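Local coordinates for protein NAD_Gly3P_dh, NAD-dependent glycerol-3-phosphate dehydrogenase (Streptosporangium roseum, PDB 5OCM) that binds NADP and, as an imine reductase, probably uses hydride from NADPH to reduce imines to amines, at residues A[7-12]-A[61-66]; A[89-94]-A[112-117]; A[188-193]-A[247-252]; A[233-238]-A[277-282]. All coordinates share one frame; numbering follows the deposited sequence.

Contact 1. Residues A[7-12]-A[61-66]; sequences TVLGLG and PLVVVC. With NAP (NADP nicotinamide-adenine-dinucleotide phosphate), chain G.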
# COMPACT_ATOMS: atom_id res chain seq x y z
N THR A 7 10.61 31.63 -9.82
CA THR A 7 10.08 31.36 -11.16
C THR A 7 9.67 29.88 -11.26
O THR A 7 10.40 29.01 -10.79
CB THR A 7 11.12 31.70 -12.24
OG1 THR A 7 11.25 33.15 -12.28
CG2 THR A 7 10.69 31.19 -13.60
N VAL A 8 8.49 29.62 -11.86
CA VAL A 8 8.07 28.31 -12.21
C VAL A 8 7.99 28.22 -13.75
O VAL A 8 7.27 29.02 -14.41
CB VAL A 8 6.71 27.92 -11.59
CG1 VAL A 8 6.28 26.52 -12.05
CG2 VAL A 8 6.80 28.02 -10.07
N LEU A 9 8.76 27.27 -14.31
CA LEU A 9 8.69 26.92 -15.72
C LEU A 9 7.94 25.61 -15.86
O LEU A 9 8.41 24.58 -15.37
CB LEU A 9 10.08 26.77 -16.31
CG LEU A 9 11.06 27.91 -16.06
CD1 LEU A 9 12.44 27.60 -16.63
CD2 LEU A 9 10.55 29.22 -16.65
N GLY A 10 6.80 25.66 -16.54
CA GLY A 10 5.94 24.52 -16.77
C GLY A 10 4.67 24.65 -15.95
O GLY A 10 4.73 24.63 -14.72
N LEU A 11 3.55 24.81 -16.63
CA LEU A 11 2.26 25.06 -16.00
C LEU A 11 1.24 24.01 -16.40
O LEU A 11 0.09 24.34 -16.73
CB LEU A 11 1.75 26.45 -16.32
CG LEU A 11 2.63 27.57 -15.88
CD1 LEU A 11 2.03 28.92 -16.31
CD2 LEU A 11 2.98 27.58 -14.37
N GLY A 12 1.65 22.76 -16.26
CA GLY A 12 0.69 21.64 -16.28
C GLY A 12 -0.08 21.57 -15.00
O GLY A 12 -0.09 22.51 -14.21
N PRO A 61 15.89 34.64 -8.34
CA PRO A 61 17.10 33.90 -7.93
C PRO A 61 16.89 32.40 -7.78
O PRO A 61 17.89 31.68 -7.61
CB PRO A 61 17.42 34.48 -6.55
CG PRO A 61 16.12 34.99 -6.04
CD PRO A 61 15.35 35.45 -7.23
N LEU A 62 15.65 31.93 -7.81
CA LEU A 62 15.29 30.51 -7.64
C LEU A 62 14.36 30.17 -8.79
O LEU A 62 13.32 30.82 -8.97
CB LEU A 62 14.59 30.30 -6.31
CG LEU A 62 14.18 28.90 -5.94
CD1 LEU A 62 15.39 28.07 -5.71
CD2 LEU A 62 13.31 28.80 -4.73
N VAL A 63 14.74 29.17 -9.59
CA VAL A 63 14.01 28.79 -10.78
C VAL A 63 13.65 27.32 -10.69
O VAL A 63 14.51 26.45 -10.59
CB VAL A 63 14.83 28.99 -12.06
CG1 VAL A 63 14.01 28.59 -13.31
CG2 VAL A 63 15.32 30.43 -12.15
N VAL A 64 12.35 27.06 -10.72
CA VAL A 64 11.80 25.70 -10.52
C VAL A 64 11.25 25.24 -11.89
O VAL A 64 10.46 25.95 -12.50
CB VAL A 64 10.68 25.73 -9.52
CG1 VAL A 64 10.04 24.33 -9.37
CG2 VAL A 64 11.23 26.21 -8.18
N VAL A 65 11.63 24.03 -12.33
CA VAL A 65 11.11 23.51 -13.56
C VAL A 65 10.28 22.27 -13.27
O VAL A 65 10.74 21.36 -12.54
CB VAL A 65 12.19 23.22 -14.65
CG1 VAL A 65 13.42 22.61 -14.15
CG2 VAL A 65 11.64 22.54 -15.88
N CYS A 66 9.11 22.18 -13.90
CA CYS A 66 8.22 21.01 -13.73
C CYS A 66 7.50 20.76 -15.03
O CYS A 66 6.42 21.26 -15.26
CB CYS A 66 7.29 21.21 -12.57
SG CYS A 66 6.32 19.71 -12.21
PA NAP G . 1.13 17.84 -17.57
O1A NAP G . -0.21 18.39 -17.09
O2A NAP G . 0.95 16.91 -18.67
O5B NAP G . 2.18 19.03 -17.98
C5B NAP G . 3.29 18.74 -18.82
C4B NAP G . 4.03 20.06 -18.87
O4B NAP G . 5.27 19.93 -19.54
C3B NAP G . 3.25 21.22 -19.57
O3B NAP G . 3.48 22.48 -18.91
C2B NAP G . 3.90 21.20 -20.97
O2B NAP G . 3.72 22.41 -21.74
C1B NAP G . 5.33 20.92 -20.60
N9A NAP G . 6.14 20.43 -21.71
C8A NAP G . 6.09 19.24 -22.32
N7A NAP G . 7.00 19.16 -23.28
C5A NAP G . 7.65 20.34 -23.29
C6A NAP G . 8.73 20.92 -24.05
N6A NAP G . 9.34 20.19 -25.06
N1A NAP G . 9.06 22.21 -23.83
C2A NAP G . 8.48 22.95 -22.85
N3A NAP G . 7.48 22.47 -22.07
C4A NAP G . 7.08 21.20 -22.27
O3 NAP G . 1.95 17.04 -16.48
PN NAP G . 1.90 17.35 -14.87
O1N NAP G . 0.92 16.46 -14.23
O2N NAP G . 2.02 18.87 -14.61
O5D NAP G . 3.32 16.65 -14.59
C5D NAP G . 4.51 17.43 -14.74
C4D NAP G . 5.63 16.65 -14.08
O4D NAP G . 5.31 16.50 -12.64
C3D NAP G . 5.81 15.26 -14.74
O3D NAP G . 7.21 14.91 -14.79
C2D NAP G . 5.06 14.38 -13.73
O2D NAP G . 5.42 12.99 -13.70
C1D NAP G . 5.38 15.12 -12.40
N1N NAP G . 4.43 14.84 -11.34
C2N NAP G . 3.14 15.07 -11.50
C3N NAP G . 2.23 14.76 -10.47
C7N NAP G . 0.76 14.92 -10.61
O7N NAP G . 0.09 14.46 -9.66
N7N NAP G . 0.25 15.48 -11.67
C4N NAP G . 2.71 14.27 -9.25
C5N NAP G . 4.09 14.15 -9.09
C6N NAP G . 4.91 14.45 -10.16
P2B NAP G . 2.40 22.59 -22.62
O1X NAP G . 1.35 23.06 -21.66
O2X NAP G . 2.91 23.56 -23.63
O3X NAP G . 2.21 21.25 -23.33
O HOH W 1 3.49 21.04 -14.90
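Two neighbouring parallel strands, Thr7-Leu9 and Leu62-Val65, pair here at the centre of the Rossmann fold, where the chain reverses the direction in which it adds strands to the sheet. Four backbone bonds join them. The amides of Thr7 and Leu9 give to Leu62 O and Val64 O, and those of Val64 and Cys66 give to Thr7 O and Leu9 O. The bond from Leu9 N to Val64 O (2.8 Å) is nearly linear, at 172°.

Beta-branched and leucine side chains suit this buried sheet. On one face Leu9 crosses Val63 at an angle, CD1 touching CG1 at 3.8 Å. Leu9 CG lies anti to its own carbonyl carbon (chi1 -51°), which carries the isobutyl group back along the strand to Val63. Val8 and Val64 point to the other face, where Val8 packs on helix 13-24.

Beyond the strand, Gly10 and Gly12 belong to the GxGxxG-type turn that receives NADP. At Gly10 the backbone angles call for glycine, and a CB would run into Cys66 O. At Gly12 a CB would strike O5B of the cofactor, so the missing side chain allows the phosphates to come close at the N-cap of helix 13-24. Leu11 N makes a weak bond to O3B of the ribose and is bonded to Asn33. Cys66 SG rests 3.4 Å from O4D of the nicotinamide ribose. A water ties the end of one strand and the glycine turn after the other to the pyrophosphate, weakly accepting from Gly12 N and donating to Cys66 O (3.0 Å) and NADP O2N (2.6 Å from the water O).

Contact 2. Residues A[89-94]-A[112-117]; sequences LVNLTS and ITYLDG. With NAP (NADP nicotinamide-adenine-dinucleotide phosphate), chain G.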
# COMPACT_ATOMS: atom_id res chain seq x y z
N LEU A 89 18.76 26.41 -9.60
CA LEU A 89 17.84 25.71 -10.46
C LEU A 89 17.35 24.49 -9.70
O LEU A 89 18.17 23.71 -9.17
CB LEU A 89 18.55 25.27 -11.72
CG LEU A 89 17.81 24.37 -12.68
CD1 LEU A 89 16.59 25.06 -13.23
CD2 LEU A 89 18.74 23.90 -13.81
N VAL A 90 16.03 24.31 -9.66
CA VAL A 90 15.39 23.21 -8.94
C VAL A 90 14.54 22.45 -9.95
O VAL A 90 13.63 23.03 -10.57
CB VAL A 90 14.48 23.71 -7.81
CG1 VAL A 90 13.72 22.56 -7.13
CG2 VAL A 90 15.28 24.55 -6.79
N ASN A 91 14.85 21.17 -10.19
CA ASN A 91 14.15 20.38 -11.19
C ASN A 91 13.27 19.37 -10.51
O ASN A 91 13.77 18.50 -9.80
CB ASN A 91 15.17 19.70 -12.09
CG ASN A 91 14.53 18.89 -13.22
OD1 ASN A 91 13.32 18.99 -13.48
ND2 ASN A 91 15.40 18.18 -13.96
N LEU A 92 11.97 19.53 -10.67
CA LEU A 92 10.95 18.66 -10.07
C LEU A 92 10.27 17.78 -11.12
O LEU A 92 9.21 17.14 -10.88
CB LEU A 92 9.92 19.50 -9.30
CG LEU A 92 10.47 20.32 -8.12
CD1 LEU A 92 9.37 21.10 -7.42
CD2 LEU A 92 11.26 19.45 -7.17
N THR A 93 10.86 17.71 -12.32
CA THR A 93 10.35 16.84 -13.38
C THR A 93 10.67 15.36 -13.06
O THR A 93 11.76 15.08 -12.63
CB THR A 93 11.01 17.25 -14.72
OG1 THR A 93 10.73 18.65 -14.93
CG2 THR A 93 10.51 16.44 -15.86
N SER A 94 9.75 14.45 -13.31
CA SER A 94 10.01 13.01 -13.16
C SER A 94 11.11 12.52 -14.10
O SER A 94 11.30 13.03 -15.19
CB SER A 94 8.75 12.19 -13.37
OG SER A 94 7.71 12.66 -12.57
N ILE A 112 25.99 26.47 -12.47
CA ILE A 112 24.60 26.65 -12.01
C ILE A 112 24.37 25.75 -10.82
O ILE A 112 24.51 24.56 -10.98
CB ILE A 112 23.62 26.29 -13.11
CG1 ILE A 112 23.84 27.21 -14.34
CG2 ILE A 112 22.19 26.47 -12.59
CD1 ILE A 112 23.16 26.59 -15.62
N THR A 113 24.01 26.32 -9.67
CA THR A 113 23.75 25.46 -8.50
C THR A 113 22.42 24.75 -8.72
O THR A 113 21.45 25.36 -9.24
CB THR A 113 23.98 26.10 -7.09
OG1 THR A 113 22.84 25.99 -6.15
CG2 THR A 113 24.76 27.31 -7.08
N TYR A 114 22.39 23.45 -8.46
CA TYR A 114 21.33 22.58 -8.96
C TYR A 114 20.82 21.65 -7.86
O TYR A 114 21.62 20.96 -7.22
CB TYR A 114 21.86 21.74 -10.09
CG TYR A 114 20.87 20.82 -10.70
CD1 TYR A 114 19.73 21.29 -11.30
CD2 TYR A 114 21.08 19.44 -10.72
CE1 TYR A 114 18.80 20.44 -11.87
CE2 TYR A 114 20.14 18.56 -11.30
CZ TYR A 114 19.00 19.04 -11.84
OH TYR A 114 18.09 18.22 -12.44
N LEU A 115 19.50 21.64 -7.65
CA LEU A 115 18.84 20.69 -6.77
C LEU A 115 17.89 19.89 -7.61
O LEU A 115 17.15 20.43 -8.45
CB LEU A 115 18.06 21.42 -5.69
CG LEU A 115 18.92 22.13 -4.62
CD1 LEU A 115 18.05 22.97 -3.72
CD2 LEU A 115 19.74 21.11 -3.79
N ASP A 116 17.90 18.57 -7.42
CA ASP A 116 17.03 17.69 -8.15
C ASP A 116 16.05 17.13 -7.16
O ASP A 116 16.48 16.51 -6.16
CB ASP A 116 17.84 16.58 -8.84
CG ASP A 116 17.03 15.88 -9.91
OD1 ASP A 116 16.10 15.09 -9.57
OD2 ASP A 116 17.29 16.10 -11.13
N GLY A 117 14.76 17.30 -7.39
CA GLY A 117 13.73 16.90 -6.44
C GLY A 117 12.61 16.05 -7.01
O GLY A 117 12.47 15.92 -8.21
PA NAP G . 1.13 17.84 -17.57
O1A NAP G . -0.21 18.39 -17.09
O2A NAP G . 0.95 16.91 -18.67
O5B NAP G . 2.18 19.03 -17.98
C5B NAP G . 3.29 18.74 -18.82
C4B NAP G . 4.03 20.06 -18.87
O4B NAP G . 5.27 19.93 -19.54
C3B NAP G . 3.25 21.22 -19.57
O3B NAP G . 3.48 22.48 -18.91
C2B NAP G . 3.90 21.20 -20.97
O2B NAP G . 3.72 22.41 -21.74
C1B NAP G . 5.33 20.92 -20.60
N9A NAP G . 6.14 20.43 -21.71
C8A NAP G . 6.09 19.24 -22.32
N7A NAP G . 7.00 19.16 -23.28
C5A NAP G . 7.65 20.34 -23.29
C6A NAP G . 8.73 20.92 -24.05
N6A NAP G . 9.34 20.19 -25.06
N1A NAP G . 9.06 22.21 -23.83
C2A NAP G . 8.48 22.95 -22.85
N3A NAP G . 7.48 22.47 -22.07
C4A NAP G . 7.08 21.20 -22.27
O3 NAP G . 1.95 17.04 -16.48
PN NAP G . 1.90 17.35 -14.87
O1N NAP G . 0.92 16.46 -14.23
O2N NAP G . 2.02 18.87 -14.61
O5D NAP G . 3.32 16.65 -14.59
C5D NAP G . 4.51 17.43 -14.74
C4D NAP G . 5.63 16.65 -14.08
O4D NAP G . 5.31 16.50 -12.64
C3D NAP G . 5.81 15.26 -14.74
O3D NAP G . 7.21 14.91 -14.79
C2D NAP G . 5.06 14.38 -13.73
O2D NAP G . 5.42 12.99 -13.70
C1D NAP G . 5.38 15.12 -12.40
N1N NAP G . 4.43 14.84 -11.34
C2N NAP G . 3.14 15.07 -11.50
C3N NAP G . 2.23 14.76 -10.47
C7N NAP G . 0.76 14.92 -10.61
O7N NAP G . 0.09 14.46 -9.66
N7N NAP G . 0.25 15.48 -11.67
C4N NAP G . 2.71 14.27 -9.25
C5N NAP G . 4.09 14.15 -9.09
C6N NAP G . 4.91 14.45 -10.16
P2B NAP G . 2.40 22.59 -22.62
O1X NAP G . 1.35 23.06 -21.66
O2X NAP G . 2.91 23.56 -23.63
O3X NAP G . 2.21 21.25 -23.33
O HOH W 2 13.81 15.66 -10.75
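The hydroxyl of Tyr114 is held by both strands: it accepts from Asn91 ND2 across the contact at 3.1 Å, and it donates weakly to OD2 of Asp116, two residues along its own strand. Tyr114 OH lies in the amide plane of Asn91, which makes the ND2 bond well directed, and the amide and ring planes stand 48° apart. Tyr114 CG is anti to its backbone N (chi1 -179°), which stretches the phenol along the sheet until Leu89 CG meets the ring edge in plane and Asn91 CB comes within 3.7 Å of CE1.

The other end of the amide turns back on its own strand. Thr93 N gives to Asn91 OD1 from above the carbonyl plane, which makes an Asx turn, and Thr93 OG1 adds a second bond in the plane, both at 3.0 Å. An amide suits this place because it can give with one end and accept with the other, fixing its rotation. Thr93 OG1 in turn accepts from Val67 N.

Four backbone bonds join the strands, the last from Gly117 N to Asn91 O at 2.9 Å. Gly117 CA lies against Leu92 CD2 at 3.6 Å, where a CB would clash. Past the turn, Ser94 grips the nicotinamide ribose, its N on O3D and its OG 2.6 Å from O2D. Parallel strands joined through helix 97-109, ending in a loop that binds cofactor, make a beta-alpha-beta unit of the Rossmann domain.

Contact 3. Residues A[188-193]-A[247-252]; sequences AALLGT and HESEAA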
# COMPACT_ATOMS: atom_id res chain seq x y z
N ALA A 188 -11.91 -3.64 -4.95
CA ALA A 188 -13.17 -2.96 -5.19
C ALA A 188 -14.01 -3.70 -6.25
O ALA A 188 -15.23 -3.83 -6.08
CB ALA A 188 -12.90 -1.55 -5.64
N ALA A 189 -13.37 -4.16 -7.32
CA ALA A 189 -14.08 -4.91 -8.36
C ALA A 189 -14.70 -6.19 -7.77
O ALA A 189 -15.86 -6.55 -8.05
CB ALA A 189 -13.15 -5.25 -9.50
N LEU A 190 -13.90 -6.89 -6.96
CA LEU A 190 -14.37 -8.13 -6.31
C LEU A 190 -15.53 -7.86 -5.39
O LEU A 190 -16.59 -8.51 -5.49
CB LEU A 190 -13.21 -8.77 -5.53
CG LEU A 190 -13.54 -10.08 -4.78
CD1 LEU A 190 -14.12 -11.15 -5.69
CD2 LEU A 190 -12.27 -10.66 -4.17
N LEU A 191 -15.41 -6.83 -4.54
CA LEU A 191 -16.48 -6.49 -3.64
C LEU A 191 -17.72 -5.96 -4.33
O LEU A 191 -18.86 -6.20 -3.83
CB LEU A 191 -16.00 -5.50 -2.56
CG LEU A 191 -15.25 -6.32 -1.47
CD1 LEU A 191 -14.36 -5.42 -0.74
CD2 LEU A 191 -16.25 -6.99 -0.49
N GLY A 192 -17.54 -5.30 -5.46
CA GLY A 192 -18.68 -4.81 -6.29
C GLY A 192 -19.60 -5.94 -6.73
O GLY A 192 -20.82 -5.72 -6.87
N THR A 193 -19.05 -7.15 -6.90
CA THR A 193 -19.91 -8.30 -7.28
C THR A 193 -20.83 -8.72 -6.18
O THR A 193 -21.87 -9.33 -6.46
CB THR A 193 -19.09 -9.50 -7.81
OG1 THR A 193 -18.37 -10.06 -6.74
CG2 THR A 193 -18.13 -9.11 -8.90
N HIS A 247 -9.27 -17.96 -6.05
CA HIS A 247 -10.54 -18.72 -6.16
C HIS A 247 -11.75 -17.82 -6.03
O HIS A 247 -12.74 -17.97 -6.79
CB HIS A 247 -10.57 -19.92 -5.21
CG HIS A 247 -9.60 -20.99 -5.69
ND1 HIS A 247 -8.62 -21.67 -4.94
CD2 HIS A 247 -9.58 -21.56 -6.93
CE1 HIS A 247 -7.93 -22.43 -5.77
NE2 HIS A 247 -8.54 -22.47 -6.95
N GLU A 248 -11.70 -16.91 -5.06
CA GLU A 248 -12.78 -15.94 -4.89
C GLU A 248 -12.95 -15.05 -6.13
O GLU A 248 -14.10 -14.80 -6.58
CB GLU A 248 -12.54 -15.10 -3.61
CG GLU A 248 -13.78 -14.35 -3.15
CD GLU A 248 -14.83 -15.31 -2.51
OE1 GLU A 248 -14.46 -16.30 -1.86
OE2 GLU A 248 -16.07 -15.08 -2.73
N SER A 249 -11.84 -14.60 -6.70
CA SER A 249 -11.90 -13.77 -7.89
C SER A 249 -12.48 -14.53 -9.08
O SER A 249 -13.28 -13.99 -9.83
CB SER A 249 -10.51 -13.26 -8.23
OG SER A 249 -10.05 -12.43 -7.18
N GLU A 250 -12.05 -15.78 -9.25
CA GLU A 250 -12.59 -16.63 -10.37
C GLU A 250 -14.07 -16.84 -10.18
O GLU A 250 -14.81 -16.71 -11.15
CB GLU A 250 -11.86 -17.97 -10.42
CG GLU A 250 -10.47 -17.84 -11.00
CD GLU A 250 -9.65 -19.13 -10.96
OE1 GLU A 250 -10.02 -20.15 -10.34
OE2 GLU A 250 -8.57 -19.11 -11.63
N ALA A 251 -14.51 -17.13 -8.96
CA ALA A 251 -15.97 -17.34 -8.72
C ALA A 251 -16.76 -16.07 -9.00
O ALA A 251 -17.89 -16.15 -9.46
CB ALA A 251 -16.24 -17.83 -7.30
N ALA A 252 -16.19 -14.90 -8.72
CA ALA A 252 -16.87 -13.60 -8.93
C ALA A 252 -16.79 -13.14 -10.39
O ALA A 252 -17.47 -12.18 -10.72
CB ALA A 252 -16.27 -12.54 -8.03
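Leu190 and Thr193 meet Ala252 through two different torsions. Leu190 holds CG anti to its backbone N (chi1 180°), reaching out from helix 165-192 so that CD1 meets Ala252 CB. At 3.5 Å this carbon pair is tighter than usual. Thr193 places OG1 between its backbone N and carbonyl carbon (chi1 69°), where the hydroxyl donates back to Leu190 O at 2.7 Å, in the carbonyl plane. The same carbonyl also accepts from Thr193 N, so the threonine binds back to the helix backbone twice while its OG1 lies 3.5 Å from the CB of Ala252.

No hydrogen bond crosses the contact. Alanine, being small, lets the helices come together. Glu248 crosses Leu190 at about a right angle, and its CG sits 4.1 Å from both leucine methyls. The glutamate chain then bends, parting the carboxylate from this apolar contact; OE2 is bonded to Ser97 of the second subunit. Ser249 OG, bonded to Leu245 O, lies beside Leu190 CD2 at 4.1 Å.

The axes of the short helical segments approach to 9.9 Å, at 52°. One leucine set among small residues and an aliphatic chain of a second helix makes a helix-helix crossing in the all-helical C-terminal domain of the reductive aminase-like family.

Contact 4. Residues A[233-238]-A[277-282]; sequences ATIDTH and LGYAAM. With 9RH (2,2,2-trifluoromethyl acetophenone hydrate), chain H; NAP (NADP nicotinamide-adenine-dinucleotide phosphate), chain B.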
# COMPACT_ATOMS: atom_id res chain seq x y z
N ALA A 233 3.76 -14.95 10.16
CA ALA A 233 3.19 -15.92 9.25
C ALA A 233 4.27 -16.42 8.31
O ALA A 233 5.12 -15.65 7.85
CB ALA A 233 2.08 -15.26 8.44
N THR A 234 4.24 -17.71 7.97
CA THR A 234 5.12 -18.27 6.99
C THR A 234 4.65 -17.97 5.56
O THR A 234 3.44 -17.69 5.29
CB THR A 234 5.20 -19.81 7.12
OG1 THR A 234 3.89 -20.36 6.91
CG2 THR A 234 5.67 -20.25 8.50
N ILE A 235 5.58 -18.01 4.61
CA ILE A 235 5.21 -17.93 3.20
C ILE A 235 4.17 -19.02 2.82
O ILE A 235 3.25 -18.77 2.04
CB ILE A 235 6.43 -17.95 2.31
CG1 ILE A 235 7.17 -16.60 2.48
CG2 ILE A 235 6.04 -18.10 0.84
CD1 ILE A 235 8.53 -16.57 1.78
N ASP A 236 4.30 -20.23 3.40
CA ASP A 236 3.29 -21.26 3.12
C ASP A 236 1.89 -20.80 3.54
O ASP A 236 0.91 -21.01 2.81
CB ASP A 236 3.61 -22.58 3.89
CG ASP A 236 4.79 -23.34 3.30
OD1 ASP A 236 4.94 -23.37 2.06
OD2 ASP A 236 5.50 -23.96 4.11
N THR A 237 1.80 -20.15 4.68
CA THR A 237 0.52 -19.65 5.17
C THR A 237 -0.01 -18.52 4.24
O THR A 237 -1.21 -18.51 3.86
CB THR A 237 0.65 -19.17 6.62
OG1 THR A 237 0.98 -20.28 7.42
CG2 THR A 237 -0.56 -18.55 7.15
N HIS A 238 0.88 -17.61 3.86
CA HIS A 238 0.54 -16.62 2.85
C HIS A 238 -0.05 -17.23 1.57
O HIS A 238 -1.09 -16.78 1.07
CB HIS A 238 1.76 -15.72 2.47
CG HIS A 238 2.08 -14.63 3.46
ND1 HIS A 238 1.56 -13.36 3.35
CD2 HIS A 238 2.94 -14.59 4.51
CE1 HIS A 238 2.08 -12.60 4.31
NE2 HIS A 238 2.92 -13.31 5.02
N LEU A 277 9.79 -19.67 5.96
CA LEU A 277 10.31 -18.35 6.32
C LEU A 277 9.20 -17.29 6.27
O LEU A 277 8.10 -17.53 5.74
CB LEU A 277 11.44 -17.95 5.38
CG LEU A 277 12.65 -18.89 5.36
CD1 LEU A 277 13.68 -18.38 4.37
CD2 LEU A 277 13.20 -19.15 6.78
N GLY A 278 9.51 -16.12 6.83
CA GLY A 278 8.60 -14.99 6.76
C GLY A 278 8.61 -14.37 5.36
O GLY A 278 9.52 -14.59 4.56
N TYR A 279 7.62 -13.53 5.10
CA TYR A 279 7.42 -12.93 3.79
C TYR A 279 8.59 -12.07 3.35
O TYR A 279 8.83 -11.91 2.14
CB TYR A 279 6.10 -12.12 3.72
CG TYR A 279 5.60 -11.91 2.32
CD1 TYR A 279 4.79 -12.86 1.69
CD2 TYR A 279 5.95 -10.79 1.58
CE1 TYR A 279 4.33 -12.69 0.39
CE2 TYR A 279 5.54 -10.60 0.26
CZ TYR A 279 4.73 -11.58 -0.34
OH TYR A 279 4.35 -11.41 -1.66
N ALA A 280 9.35 -11.53 4.30
CA ALA A 280 10.52 -10.72 3.93
C ALA A 280 11.52 -11.44 3.08
O ALA A 280 12.28 -10.81 2.33
CB ALA A 280 11.16 -10.15 5.19
N ALA A 281 11.58 -12.77 3.16
CA ALA A 281 12.44 -13.58 2.30
C ALA A 281 12.16 -13.37 0.81
O ALA A 281 13.04 -13.60 -0.05
CB ALA A 281 12.32 -15.03 2.66
N MET A 282 10.96 -12.87 0.48
CA MET A 282 10.61 -12.51 -0.89
C MET A 282 11.52 -11.47 -1.50
O MET A 282 11.58 -11.37 -2.74
CB MET A 282 9.16 -12.02 -0.96
CG MET A 282 8.17 -13.15 -0.75
SD MET A 282 8.20 -14.41 -2.03
CE MET A 282 7.93 -13.44 -3.48
O1 9RH H . -0.50 -14.69 5.39
C1 9RH H . -1.80 -14.13 5.70
O2 9RH H . -2.52 -13.74 4.55
C2 9RH H . -1.69 -12.93 6.63
C3 9RH H . -0.46 -12.53 7.11
C4 9RH H . -0.33 -11.37 7.86
C5 9RH H . -1.44 -10.61 8.16
C6 9RH H . -2.69 -11.02 7.71
C7 9RH H . -2.81 -12.17 6.94
C8 9RH H . -2.53 -15.24 6.39
F1 9RH H . -2.53 -16.34 5.62
F2 9RH H . -3.81 -14.89 6.71
F3 9RH H . -1.87 -15.48 7.52
PA NAP B . -0.06 -22.13 11.80
O1A NAP B . 0.32 -22.93 10.55
O2A NAP B . 1.01 -21.57 12.69
O5B NAP B . -1.22 -22.98 12.64
C5B NAP B . -2.08 -23.83 11.91
C4B NAP B . -2.97 -24.47 12.98
O4B NAP B . -3.89 -25.32 12.29
C3B NAP B . -2.27 -25.37 14.02
O3B NAP B . -3.00 -25.20 15.24
C2B NAP B . -2.45 -26.78 13.43
O2B NAP B . -2.37 -27.83 14.34
C1B NAP B . -3.87 -26.64 12.93
N9A NAP B . -4.24 -27.67 11.97
C8A NAP B . -3.75 -27.82 10.73
N7A NAP B . -4.32 -28.92 10.18
C5A NAP B . -5.16 -29.47 11.10
C6A NAP B . -6.03 -30.65 11.16
N6A NAP B . -6.08 -31.40 10.06
N1A NAP B . -6.67 -30.94 12.29
C2A NAP B . -6.56 -30.12 13.36
N3A NAP B . -5.75 -29.02 13.39
C4A NAP B . -5.04 -28.69 12.31
O3 NAP B . -1.03 -21.07 11.19
PN NAP B . -1.47 -19.67 11.87
O1N NAP B . -0.53 -18.56 11.52
O2N NAP B . -1.87 -19.88 13.31
O5D NAP B . -2.75 -19.44 10.99
C5D NAP B . -4.07 -19.91 11.39
C4D NAP B . -5.15 -19.36 10.55
O4D NAP B . -5.26 -17.95 10.86
C3D NAP B . -4.87 -19.47 9.06
O3D NAP B . -6.13 -19.65 8.42
C2D NAP B . -4.31 -18.10 8.64
O2D NAP B . -4.43 -17.82 7.22
C1D NAP B . -5.04 -17.21 9.62
N1N NAP B . -4.34 -15.92 9.90
C2N NAP B . -3.05 -15.92 10.26
C3N NAP B . -2.34 -14.76 10.51
C7N NAP B . -0.88 -14.71 10.90
O7N NAP B . -0.30 -13.60 10.75
N7N NAP B . -0.30 -15.83 11.36
C4N NAP B . -3.00 -13.55 10.28
C5N NAP B . -4.38 -13.54 9.91
C6N NAP B . -5.04 -14.75 9.68
P2B NAP B . -0.96 -28.54 14.66
O1X NAP B . -0.21 -27.63 15.59
O2X NAP B . -1.39 -29.83 15.19
O3X NAP B . -0.25 -28.61 13.35
O HOH W 3 5.18 -13.06 6.77
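The imidazole of His238 lies between Tyr279 and the bound trifluoroacetophenone hydrate. CD1 of the tyrosine sits 3.6 Å above the plane, over the middle of one face, and the hydrate oxygen O1 stands 3.1 Å over the middle of the opposite face. The two side chains cross at about a right angle, and their rings, with centroids 4.7 Å apart and planes at 47°, meet obliquely. Tyr279 CG is anti to its backbone N (chi1 -159°), which brings the CD1 side of the ring over the histidine, with CB 3.6 Å from His238 NE2. Met282 CG lies over one face of the tyrosine ring.

A water in the plane of the imidazole sits 2.9 Å from NE2; it donates to Ala233 O and accepts from Tyr279 N, joining both segments. ND1 is bonded to Trp178 of the second subunit, which helps fix the imidazole's rotation, and Asn182 of that subunit anchors the tip of the phenol at Tyr279 OH.

CD1 of Ile235 touches Gly278 O, Ala281 CB and Met282 CG, an apolar branch suited to a buried seam. Its amide, in the first turn of helix 235-252, gives to Leu277 O at 2.8 Å. Thr234, the N-cap, shares a hydrogen bond with the hydroxyl of Thr237, whose CG2 is 3.3 Å from F1 of the hydrate. With both its nitrogens engaged, the imidazole offers the ligand a flat, firmly placed face, while Thr241 OG1 shares a hydrogen bond with the hydrate, consistent with a pocket that orients its ligand beside the nicotinamide of a cofactor held largely by the other subunit.

Overall arrangement
From the N terminus, contact 1 closes a loop that takes in strands 29-32 and 48-49, and contact 2 then closes the shorter excursion through helix 97-109. The two follow in series and are stitched together in one sheet, where Val63 O and Val65 N probably bond to Val90. After strand 155-160, helix 165-192 carries the chain to the helical domain, on the other side of the chain's centre; contacts 2 and 3 lie about 45 Å apart, centre to centre. There contacts 3 and 4 cross: 233-238 falls inside the loop closed by contact 3, and 277-282 beyond it. They fix opposite ends of helix 235-252, and both touch the second subunit, whose cofactor contact 4 approaches.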